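Local coordinates for protein amorpha-4,11-diene synthase (Artemisia annua, PDB 4GAX) that probably cyclises farnesyl diphosphate into sesquiterpene products with the help of divalent metal ions, as other plant terpene synthases do, at residues A[66-69]-A[70-74]; A[268-271]-A[272-276]; A[346-349]-A[350-353]; A[545-548]-A[549-552]. All blocks are in the same frame, centred on the assembly; numbering follows the deposited sequence.

Interaction 1: residues A[66-69]-A[70-74]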
loop_
_atom_site.group_PDB
_atom_site.type_symbol
_atom_site.label_atom_id
_atom_site.label_comp_id
_atom_site.label_asym_id
_atom_site.label_seq_id
_atom_site.Cartn_x
_atom_site.Cartn_y
_atom_site.Cartn_z
ATOM N N LEU A 66 12.823 -9.715 25.355
ATOM C CA LEU A 66 13.576 -10.380 24.288
ATOM C C LEU A 66 14.371 -9.379 23.457
ATOM O O LEU A 66 15.544 -9.604 23.146
ATOM C CB LEU A 66 12.631 -11.141 23.360
ATOM C CG LEU A 66 11.955 -12.392 23.919
ATOM C CD1 LEU A 66 11.073 -13.022 22.857
ATOM C CD2 LEU A 66 12.988 -13.384 24.435
ATOM N N LEU A 67 13.719 -8.279 23.090
ATOM C CA LEU A 67 14.356 -7.260 22.276
ATOM C C LEU A 67 15.487 -6.607 23.060
ATOM O O LEU A 67 16.576 -6.372 22.530
ATOM C CB LEU A 67 13.317 -6.213 21.848
ATOM C CG LEU A 67 12.295 -6.692 20.814
ATOM C CD1 LEU A 67 11.113 -5.703 20.772
ATOM C CD2 LEU A 67 12.954 -6.775 19.446
ATOM N N LYS A 68 15.233 -6.340 24.338
ATOM C CA LYS A 68 16.216 -5.676 25.189
ATOM C C LYS A 68 17.456 -6.541 25.374
ATOM O O LYS A 68 18.581 -6.047 25.284
ATOM C CB LYS A 68 15.597 -5.346 26.565
ATOM C CG LYS A 68 16.557 -4.669 27.515
ATOM C CD LYS A 68 15.971 -4.511 28.914
ATOM C CE LYS A 68 16.907 -3.708 29.811
ATOM N NZ LYS A 68 17.141 -2.339 29.269
ATOM N N GLU A 69 17.245 -7.830 25.637
ATOM C CA GLU A 69 18.345 -8.761 25.875
ATOM C C GLU A 69 19.251 -8.902 24.654
ATOM O O GLU A 69 20.482 -8.958 24.779
ATOM C CB GLU A 69 17.803 -10.132 26.294
ATOM C CG GLU A 69 17.200 -10.150 27.689
ATOM C CD GLU A 69 16.500 -11.460 28.007
ATOM O OE1 GLU A 69 16.322 -12.289 27.084
ATOM O OE2 GLU A 69 16.125 -11.659 29.183
ATOM N N ALA A 70 18.634 -8.964 23.481
ATOM C CA ALA A 70 19.372 -9.088 22.225
ATOM C C ALA A 70 20.112 -7.789 21.865
ATOM O O ALA A 70 21.253 -7.814 21.394
ATOM C CB ALA A 70 18.420 -9.484 21.104
ATOM N N LEU A 71 19.456 -6.656 22.087
ATOM C CA LEU A 71 20.067 -5.367 21.829
ATOM C C LEU A 71 21.267 -5.114 22.740
ATOM O O LEU A 71 22.290 -4.577 22.299
ATOM C CB LEU A 71 19.040 -4.250 22.007
ATOM C CG LEU A 71 19.541 -2.846 21.659
ATOM C CD1 LEU A 71 20.121 -2.827 20.250
ATOM C CD2 LEU A 71 18.409 -1.835 21.771
ATOM N N ASP A 72 21.155 -5.504 24.007
ATOM C CA ASP A 72 22.235 -5.238 24.965
ATOM C C ASP A 72 23.532 -6.011 24.700
ATOM O O ASP A 72 24.573 -5.694 25.277
ATOM C CB ASP A 72 21.775 -5.501 26.405
ATOM C CG ASP A 72 20.776 -4.465 26.911
ATOM O OD1 ASP A 72 20.626 -3.393 26.278
ATOM O OD2 ASP A 72 20.142 -4.727 27.960
ATOM N N ILE A 73 23.491 -7.034 23.854
ATOM C CA ILE A 73 24.734 -7.780 23.595
ATOM C C ILE A 73 25.050 -7.928 22.110
ATOM O O ILE A 73 24.305 -8.584 21.366
ATOM C CB ILE A 73 24.842 -9.129 24.359
ATOM C CG1 ILE A 73 25.696 -10.126 23.569
ATOM C CG2 ILE A 73 23.482 -9.691 24.671
ATOM C CD1 ILE A 73 25.596 -11.542 24.059
ATOM N N PRO A 74 26.151 -7.285 21.682
ATOM C CA PRO A 74 26.531 -7.173 20.269
ATOM C C PRO A 74 26.570 -8.528 19.588
ATOM O O PRO A 74 26.107 -8.642 18.450
ATOM C CB PRO A 74 27.929 -6.546 20.334
ATOM C CG PRO A 74 27.879 -5.699 21.573
ATOM C CD PRO A 74 27.047 -6.501 22.557
#
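Leu-66, Leu-67 and Lys-68 each lend a backbone carbonyl to the amide four residues further on, the i to i+4 pattern of an alpha-helix, here near the C-terminal end of helix 52-71 in the N-terminal domain of a terpene synthase. Ala-70 N meets Leu-66 O at 3.2 Å, whereas Leu-71 N to Leu-67 O and Asp-72 N to Lys-68 O are tighter, both at 2.9 Å. The backbone of Ile-73 is extended (phi -128°), and its amide makes only a weak bond to Ala-70 O.

The charged contact pairs Lys-68 with Asp-72, one turn apart. Lys-68 runs out straight until its last bend (chi4 60°), and NZ stays 4.1 Å from Asp-72 OD2, too far for a salt bridge. Its aliphatic part comes nearer, CG lying 3.6 Å from the same oxygen. Because Asp-72 CG swings back beside its own amide (chi1 -71°), OD2 also sits 3.4 Å from Lys-68 O; two acceptors are thus close together, a cost that the nearby ammonium probably offsets in part. Glu-69 takes its polar end elsewhere, to Gln-65 on the preceding turn.

Carbon-to-carbonyl packing completes the set. Leu-71 CB rests 3.3 Å from Leu-67 O, and Ile-73 CG2 comes to 3.1 Å from Glu-69 O.

Around this end of helix 52-71, Leu-66 and Leu-67 lie on Leu-83 and Ala-70 on Leu-80, all in helix 77-89, which also accepts Leu-71; Leu-67 and Leu-71 reach helix 97-111 as well, at Glu-99 and His-102.

Interaction 2: residues A[268-271]-A[272-276]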
loop_
_atom_site.group_PDB
_atom_site.type_symbol
_atom_site.label_atom_id
_atom_site.label_comp_id
_atom_site.label_asym_id
_atom_site.label_seq_id
_atom_site.Cartn_x
_atom_site.Cartn_y
_atom_site.Cartn_z
ATOM N N ALA A 268 -26.685 4.969 4.069
ATOM C CA ALA A 268 -27.535 6.144 4.253
ATOM C C ALA A 268 -27.605 6.941 2.965
ATOM O O ALA A 268 -28.646 7.507 2.622
ATOM C CB ALA A 268 -26.991 7.014 5.370
ATOM N N PHE A 269 -26.481 6.982 2.253
ATOM C CA PHE A 269 -26.394 7.730 1.010
ATOM C C PHE A 269 -27.337 7.176 -0.065
ATOM O O PHE A 269 -27.793 7.919 -0.957
ATOM C CB PHE A 269 -24.943 7.786 0.513
ATOM C CG PHE A 269 -24.792 8.486 -0.805
ATOM C CD1 PHE A 269 -25.189 9.811 -0.944
ATOM C CD2 PHE A 269 -24.262 7.828 -1.908
ATOM C CE1 PHE A 269 -25.071 10.469 -2.173
ATOM C CE2 PHE A 269 -24.136 8.482 -3.137
ATOM C CZ PHE A 269 -24.545 9.803 -3.265
ATOM N N ASP A 270 -27.639 5.882 0.037
ATOM C CA ASP A 270 -28.628 5.243 -0.833
ATOM C C ASP A 270 -28.222 5.426 -2.292
ATOM O O ASP A 270 -28.918 6.079 -3.069
ATOM C CB ASP A 270 -30.015 5.835 -0.579
ATOM C CG ASP A 270 -31.129 4.987 -1.173
ATOM O OD1 ASP A 270 -30.915 3.767 -1.363
ATOM O OD2 ASP A 270 -32.213 5.542 -1.447
ATOM N N VAL A 271 -27.082 4.839 -2.646
ATOM C CA VAL A 271 -26.433 5.077 -3.931
ATOM C C VAL A 271 -27.262 4.657 -5.144
ATOM O O VAL A 271 -27.245 5.330 -6.179
ATOM C CB VAL A 271 -25.022 4.418 -3.977
ATOM C CG1 VAL A 271 -25.125 2.898 -4.069
ATOM C CG2 VAL A 271 -24.193 4.979 -5.128
ATOM N N LYS A 272 -28.014 3.568 -5.019
ATOM C CA LYS A 272 -28.768 3.072 -6.165
ATOM C C LYS A 272 -29.847 4.066 -6.568
ATOM O O LYS A 272 -30.238 4.123 -7.725
ATOM C CB LYS A 272 -29.351 1.686 -5.897
ATOM C CG LYS A 272 -30.426 1.628 -4.821
ATOM C CD LYS A 272 -30.104 0.553 -3.786
ATOM C CE LYS A 272 -29.675 -0.765 -4.436
ATOM N NZ LYS A 272 -30.781 -1.412 -5.200
ATOM N N ASN A 273 -30.296 4.875 -5.614
ATOM C CA ASN A 273 -31.250 5.938 -5.910
ATOM C C ASN A 273 -30.611 7.300 -6.176
ATOM O O ASN A 273 -31.057 8.041 -7.055
ATOM C CB ASN A 273 -32.270 6.063 -4.779
ATOM C CG ASN A 273 -33.284 4.939 -4.784
ATOM O OD1 ASN A 273 -33.690 4.456 -5.845
ATOM N ND2 ASN A 273 -33.695 4.509 -3.596
ATOM N N ASN A 274 -29.560 7.624 -5.429
ATOM C CA ASN A 274 -28.992 8.966 -5.470
ATOM C C ASN A 274 -27.796 9.108 -6.411
ATOM O O ASN A 274 -27.337 10.222 -6.680
ATOM C CB ASN A 274 -28.635 9.429 -4.055
ATOM C CG ASN A 274 -29.867 9.639 -3.195
ATOM O OD1 ASN A 274 -30.782 10.376 -3.575
ATOM N ND2 ASN A 274 -29.916 8.964 -2.044
ATOM N N ALA A 275 -27.307 7.979 -6.919
ATOM C CA ALA A 275 -26.258 7.985 -7.940
ATOM C C ALA A 275 -26.300 6.701 -8.766
ATOM O O ALA A 275 -25.367 5.901 -8.720
ATOM C CB ALA A 275 -24.894 8.153 -7.299
ATOM N N PRO A 276 -27.377 6.503 -9.538
ATOM C CA PRO A 276 -27.558 5.206 -10.206
ATOM C C PRO A 276 -26.552 4.980 -11.338
ATOM O O PRO A 276 -26.385 3.856 -11.826
ATOM C CB PRO A 276 -28.986 5.293 -10.747
ATOM C CG PRO A 276 -29.191 6.754 -10.984
ATOM C CD PRO A 276 -28.430 7.470 -9.903
#
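Val-271, Asp-270 and Asn-274 carry this contact, a tight turn in which one helix stops and a short one begins at once. Val-271 gives its backbone O to Ala-275 N at 2.8 Å, and its two methyls divide the work: with CG1 lodged between the backbone N and the carbonyl carbon (chi1 72°), CG2 is left to lie alongside Ala-275 CB at 3.9 Å.

Asp-270 serves through both backbone and side chain. Its carbonyl oxygen is gripped by two amides, Asn-274 N at 2.9 Å in the carbonyl plane and Asn-273 N at 3.1 Å from above it. The carboxylate reaches forward so that OD2, on its syn side, takes a nearly straight bond from Asn-273 ND2 at 2.8 Å; carboxylate and amide stand almost perpendicular, 84° apart. With an alanine at Asp-270, the Asn-273 amide is likely to lose this acceptor and be set free to turn.

Asn-274 folds back across the turn, and ND2 donates to Phe-269 O over only 2.6 Å, with the acceptor close to its amide plane. The same side chain lays CB over one face of the Phe-269 ring, 4.2 Å from CE1. That ring continues onto Leu-314 of helix 299-322 and Leu-356 of helix 351-370.

The arrangement is that of a sharp turn between two successive helices: Asp-270, with positive phi (58°), ends helix 238-269 and occupies the N-cap position of helix 271-274 without a side-chain capping bond, so that the chain changes direction within the all-helical terpene synthase fold.

Interaction 3: residues A[346-349]-A[350-353]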
loop_
_atom_site.group_PDB
_atom_site.type_symbol
_atom_site.label_atom_id
_atom_site.label_comp_id
_atom_site.label_asym_id
_atom_site.label_seq_id
_atom_site.Cartn_x
_atom_site.Cartn_y
_atom_site.Cartn_z
ATOM N N ILE A 346 -26.457 24.081 -9.410
ATOM C CA ILE A 346 -25.979 22.768 -9.839
ATOM C C ILE A 346 -27.060 21.889 -10.475
ATOM O O ILE A 346 -28.181 21.823 -9.967
ATOM C CB ILE A 346 -25.388 22.033 -8.619
ATOM C CG1 ILE A 346 -24.192 22.818 -8.067
ATOM C CG2 ILE A 346 -25.006 20.609 -8.959
ATOM C CD1 ILE A 346 -23.609 22.237 -6.774
ATOM N N PRO A 347 -26.725 21.207 -11.590
ATOM C CA PRO A 347 -27.623 20.234 -12.236
ATOM C C PRO A 347 -28.244 19.242 -11.235
ATOM O O PRO A 347 -27.531 18.722 -10.366
ATOM C CB PRO A 347 -26.691 19.496 -13.198
ATOM C CG PRO A 347 -25.671 20.516 -13.560
ATOM C CD PRO A 347 -25.451 21.348 -12.318
ATOM N N GLU A 348 -29.547 18.990 -11.368
ATOM C CA GLU A 348 -30.320 18.205 -10.393
ATOM C C GLU A 348 -29.667 16.899 -9.936
ATOM O O GLU A 348 -29.531 16.650 -8.733
ATOM C CB GLU A 348 -31.725 17.914 -10.931
ATOM C CG GLU A 348 -32.802 17.864 -9.863
ATOM C CD GLU A 348 -33.031 19.216 -9.214
ATOM O OE1 GLU A 348 -33.473 19.261 -8.048
ATOM O OE2 GLU A 348 -32.763 20.239 -9.878
ATOM N N TYR A 349 -29.254 16.065 -10.883
ATOM C CA TYR A 349 -28.661 14.778 -10.520
ATOM C C TYR A 349 -27.339 14.889 -9.756
ATOM O O TYR A 349 -26.896 13.916 -9.137
ATOM C CB TYR A 349 -28.495 13.880 -11.753
ATOM C CG TYR A 349 -27.306 14.213 -12.628
ATOM C CD1 TYR A 349 -26.101 13.545 -12.475
ATOM C CD2 TYR A 349 -27.398 15.178 -13.623
ATOM C CE1 TYR A 349 -25.015 13.838 -13.275
ATOM C CE2 TYR A 349 -26.315 15.478 -14.428
ATOM C CZ TYR A 349 -25.127 14.802 -14.253
ATOM O OH TYR A 349 -24.040 15.087 -15.057
ATOM N N MET A 350 -26.707 16.060 -9.790
ATOM C CA MET A 350 -25.420 16.234 -9.114
ATOM C C MET A 350 -25.591 16.732 -7.681
ATOM O O MET A 350 -24.621 16.792 -6.919
ATOM C CB MET A 350 -24.531 17.205 -9.890
ATOM C CG MET A 350 -24.036 16.682 -11.230
ATOM S SD MET A 350 -23.428 18.040 -12.252
ATOM C CE MET A 350 -22.259 17.156 -13.312
ATOM N N LYS A 351 -26.818 17.091 -7.318
ATOM C CA LYS A 351 -27.077 17.612 -5.976
ATOM C C LYS A 351 -26.730 16.641 -4.833
ATOM O O LYS A 351 -26.035 17.036 -3.886
ATOM C CB LYS A 351 -28.505 18.147 -5.851
ATOM C CG LYS A 351 -28.789 19.370 -6.738
ATOM C CD LYS A 351 -30.154 19.996 -6.431
ATOM C CE LYS A 351 -30.301 21.347 -7.127
ATOM N NZ LYS A 351 -31.479 22.121 -6.627
ATOM N N PRO A 352 -27.183 15.368 -4.915
ATOM C CA PRO A 352 -26.878 14.489 -3.770
ATOM C C PRO A 352 -25.386 14.298 -3.539
ATOM O O PRO A 352 -24.935 14.173 -2.403
ATOM C CB PRO A 352 -27.504 13.142 -4.173
ATOM C CG PRO A 352 -28.594 13.516 -5.167
ATOM C CD PRO A 352 -28.035 14.699 -5.921
ATOM N N ILE A 353 -24.615 14.282 -4.616
ATOM C CA ILE A 353 -23.191 13.998 -4.507
ATOM C C ILE A 353 -22.479 15.238 -3.974
ATOM O O ILE A 353 -21.528 15.138 -3.207
ATOM C CB ILE A 353 -22.589 13.563 -5.871
ATOM C CG1 ILE A 353 -23.326 12.329 -6.417
ATOM C CG2 ILE A 353 -21.090 13.268 -5.729
ATOM C CD1 ILE A 353 -24.721 12.590 -7.047
#
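Two first torsions bring Tyr-349 and Met-350 together: Tyr-349 CG takes the crowded position between its backbone N and carbonyl carbon (chi1 78°), while Met-350 CG lies opposite its carbonyl carbon (chi1 -69°), and the two side chains then run side by side in the same direction. The result is a Met-aromatic contact at the entry to helix 351-370 of the terpene synthase fold. CG makes the contact over the ring face, a CH-pi interaction 3.8 Å from the ring centroid and only 18° off its normal. The sulfur lies obliquely, SD being 4.7 Å from that centroid, and touches Pro-347 CG more closely at 3.6 Å. On the side away from the ring, Ile-346 crosses Met-350 at about a right angle, CG2 of the isoleucine meeting CB of the methionine at 3.6 Å.

The turn beneath is held by i to i+3 bonds: Met-350 N to Pro-347 O at 2.8 Å and Lys-351 N to Glu-348 O at 3.1 Å. Outside it, the extended Lys-351 chain crosses the bent Glu-348, and NZ and OE1 form a long salt bridge of 3.8 Å.

Met-350 is buried, its side chain packing on Phe-331 of helix 325-337 and Ile-318 of helix 299-322. The tyrosine hydroxyl is fixed by a hydrogen bond to Glu-327, and beside it Met-350 CE comes to 3.2 Å from Tyr-349 OH.

Interaction 4: residues A[545-548]-A[549-552]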
loop_
_atom_site.group_PDB
_atom_site.type_symbol
_atom_site.label_atom_id
_atom_site.label_comp_id
_atom_site.label_asym_id
_atom_site.label_seq_id
_atom_site.Cartn_x
_atom_site.Cartn_y
_atom_site.Cartn_z
ATOM N N MET A 545 -14.248 -8.237 -10.303
ATOM C CA MET A 545 -13.519 -8.511 -9.074
ATOM C C MET A 545 -12.872 -9.878 -9.168
ATOM O O MET A 545 -13.551 -10.902 -9.057
ATOM C CB MET A 545 -14.429 -8.467 -7.846
ATOM C CG MET A 545 -13.680 -8.737 -6.550
ATOM S SD MET A 545 -14.736 -9.091 -5.137
ATOM C CE MET A 545 -14.210 -7.795 -4.035
ATOM N N GLY A 546 -11.559 -9.889 -9.379
ATOM C CA GLY A 546 -10.817 -11.131 -9.464
ATOM C C GLY A 546 -10.896 -11.932 -8.177
ATOM O O GLY A 546 -11.001 -11.355 -7.087
ATOM N N GLU A 547 -10.853 -13.259 -8.304
ATOM C CA GLU A 547 -10.851 -14.150 -7.145
ATOM C C GLU A 547 -9.672 -13.817 -6.230
ATOM O O GLU A 547 -9.774 -13.913 -5.004
ATOM C CB GLU A 547 -10.766 -15.609 -7.596
ATOM C CG GLU A 547 -10.846 -16.639 -6.466
ATOM C CD GLU A 547 -12.276 -17.055 -6.133
ATOM O OE1 GLU A 547 -12.449 -18.042 -5.383
ATOM O OE2 GLU A 547 -13.224 -16.396 -6.618
ATOM N N GLU A 548 -8.560 -13.415 -6.839
ATOM C CA GLU A 548 -7.364 -13.057 -6.098
ATOM C C GLU A 548 -7.705 -11.924 -5.128
ATOM O O GLU A 548 -7.484 -12.038 -3.921
ATOM C CB GLU A 548 -6.247 -12.649 -7.064
ATOM C CG GLU A 548 -4.839 -12.948 -6.578
ATOM C CD GLU A 548 -3.802 -12.923 -7.703
ATOM O OE1 GLU A 548 -3.599 -11.852 -8.317
ATOM O OE2 GLU A 548 -3.189 -13.982 -7.976
ATOM N N TYR A 549 -8.278 -10.849 -5.660
ATOM C CA TYR A 549 -8.668 -9.699 -4.850
ATOM C C TYR A 549 -9.736 -10.081 -3.824
ATOM O O TYR A 549 -9.696 -9.624 -2.677
ATOM C CB TYR A 549 -9.175 -8.572 -5.760
ATOM C CG TYR A 549 -9.497 -7.270 -5.055
ATOM C CD1 TYR A 549 -8.601 -6.203 -5.080
ATOM C CD2 TYR A 549 -10.704 -7.099 -4.381
ATOM C CE1 TYR A 549 -8.894 -5.002 -4.435
ATOM C CE2 TYR A 549 -11.007 -5.912 -3.738
ATOM C CZ TYR A 549 -10.106 -4.867 -3.770
ATOM O OH TYR A 549 -10.425 -3.691 -3.128
ATOM N N LYS A 550 -10.692 -10.912 -4.235
ATOM C CA LYS A 550 -11.789 -11.280 -3.344
ATOM C C LYS A 550 -11.278 -12.013 -2.107
ATOM O O LYS A 550 -11.722 -11.750 -0.988
ATOM C CB LYS A 550 -12.825 -12.148 -4.052
ATOM C CG LYS A 550 -14.142 -12.248 -3.282
ATOM C CD LYS A 550 -14.782 -13.618 -3.412
ATOM C CE LYS A 550 -15.131 -13.948 -4.853
ATOM N NZ LYS A 550 -15.771 -15.295 -4.961
ATOM N N ASN A 551 -10.345 -12.936 -2.301
ATOM C CA ASN A 551 -9.870 -13.713 -1.166
ATOM C C ASN A 551 -8.938 -12.953 -0.239
ATOM O O ASN A 551 -8.849 -13.279 0.944
ATOM C CB ASN A 551 -9.280 -15.051 -1.603
ATOM C CG ASN A 551 -10.356 -16.083 -1.881
ATOM O OD1 ASN A 551 -10.749 -16.852 -0.995
ATOM N ND2 ASN A 551 -10.856 -16.091 -3.111
ATOM N N LEU A 552 -8.249 -11.946 -0.773
ATOM C CA LEU A 552 -7.455 -11.057 0.060
ATOM C C LEU A 552 -8.378 -10.348 1.041
ATOM O O LEU A 552 -8.064 -10.245 2.234
ATOM C CB LEU A 552 -6.699 -10.017 -0.785
ATOM C CG LEU A 552 -5.577 -10.525 -1.698
ATOM C CD1 LEU A 552 -4.975 -9.369 -2.472
ATOM C CD2 LEU A 552 -4.488 -11.261 -0.918
#
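Contacts between Met-545 and Tyr-549, and between Glu-547 and both Lys-550 and Asn-551, build a helix start on the protein surface: the first turn of helix 547-557, with Gly-546 at the N-cap position. The opening backbone bond is Lys-550 N to Gly-546 O, 2.9 Å. Before it, Met-545, poorly ordered, crosses the tyrosine at about a right angle and sets CE at the ring edge, 3.6 Å from Tyr-549 CD2. The buried tyrosine also meets Phe-287 of helix 282-292 edge-to-face and leans on Val-534 of helix 519-535.

On the outer side, Glu-547 bends at its second torsion (chi2 88°) and turns its carboxylate toward Lys-550, where OE2 and NZ make a salt bridge of 3.2 Å with a weak hydrogen bond. Asn-551 grips Glu-547 twice over. A leucine in its place has no side-chain donor, and Glu-547 O would probably be left with the backbone N-H of this position as its remaining bond of the pair. As it stands, that oxygen receives Asn-551 N at 2.9 Å and, from the opposite face of its plane, Asn-551 ND2 at 3.1 Å along a nearly straight N-H (172°).

The four contacts follow one another along the chain, each closing before the next opens, yet only two meet in space. Interactions 2 and 3, with centres 12 Å apart, touch where Asn-274 O lies 3.5 Å from Ile-353 CD1 and Phe-269 CE1 lies 3.7 Å from Pro-352 O. Both also pack on helix 299-322, whose sequence carries the DDxxD motif expected to bind magnesium, so they are probably part of the outer surroundings of the catalytic helices. Interaction 4 stands apart, its centre 25 Å from that of interaction 2. Interaction 1, in the N-terminal domain, lies across the middle of the protein from interactions 2 and 3, its centre about 56 Å from the former's.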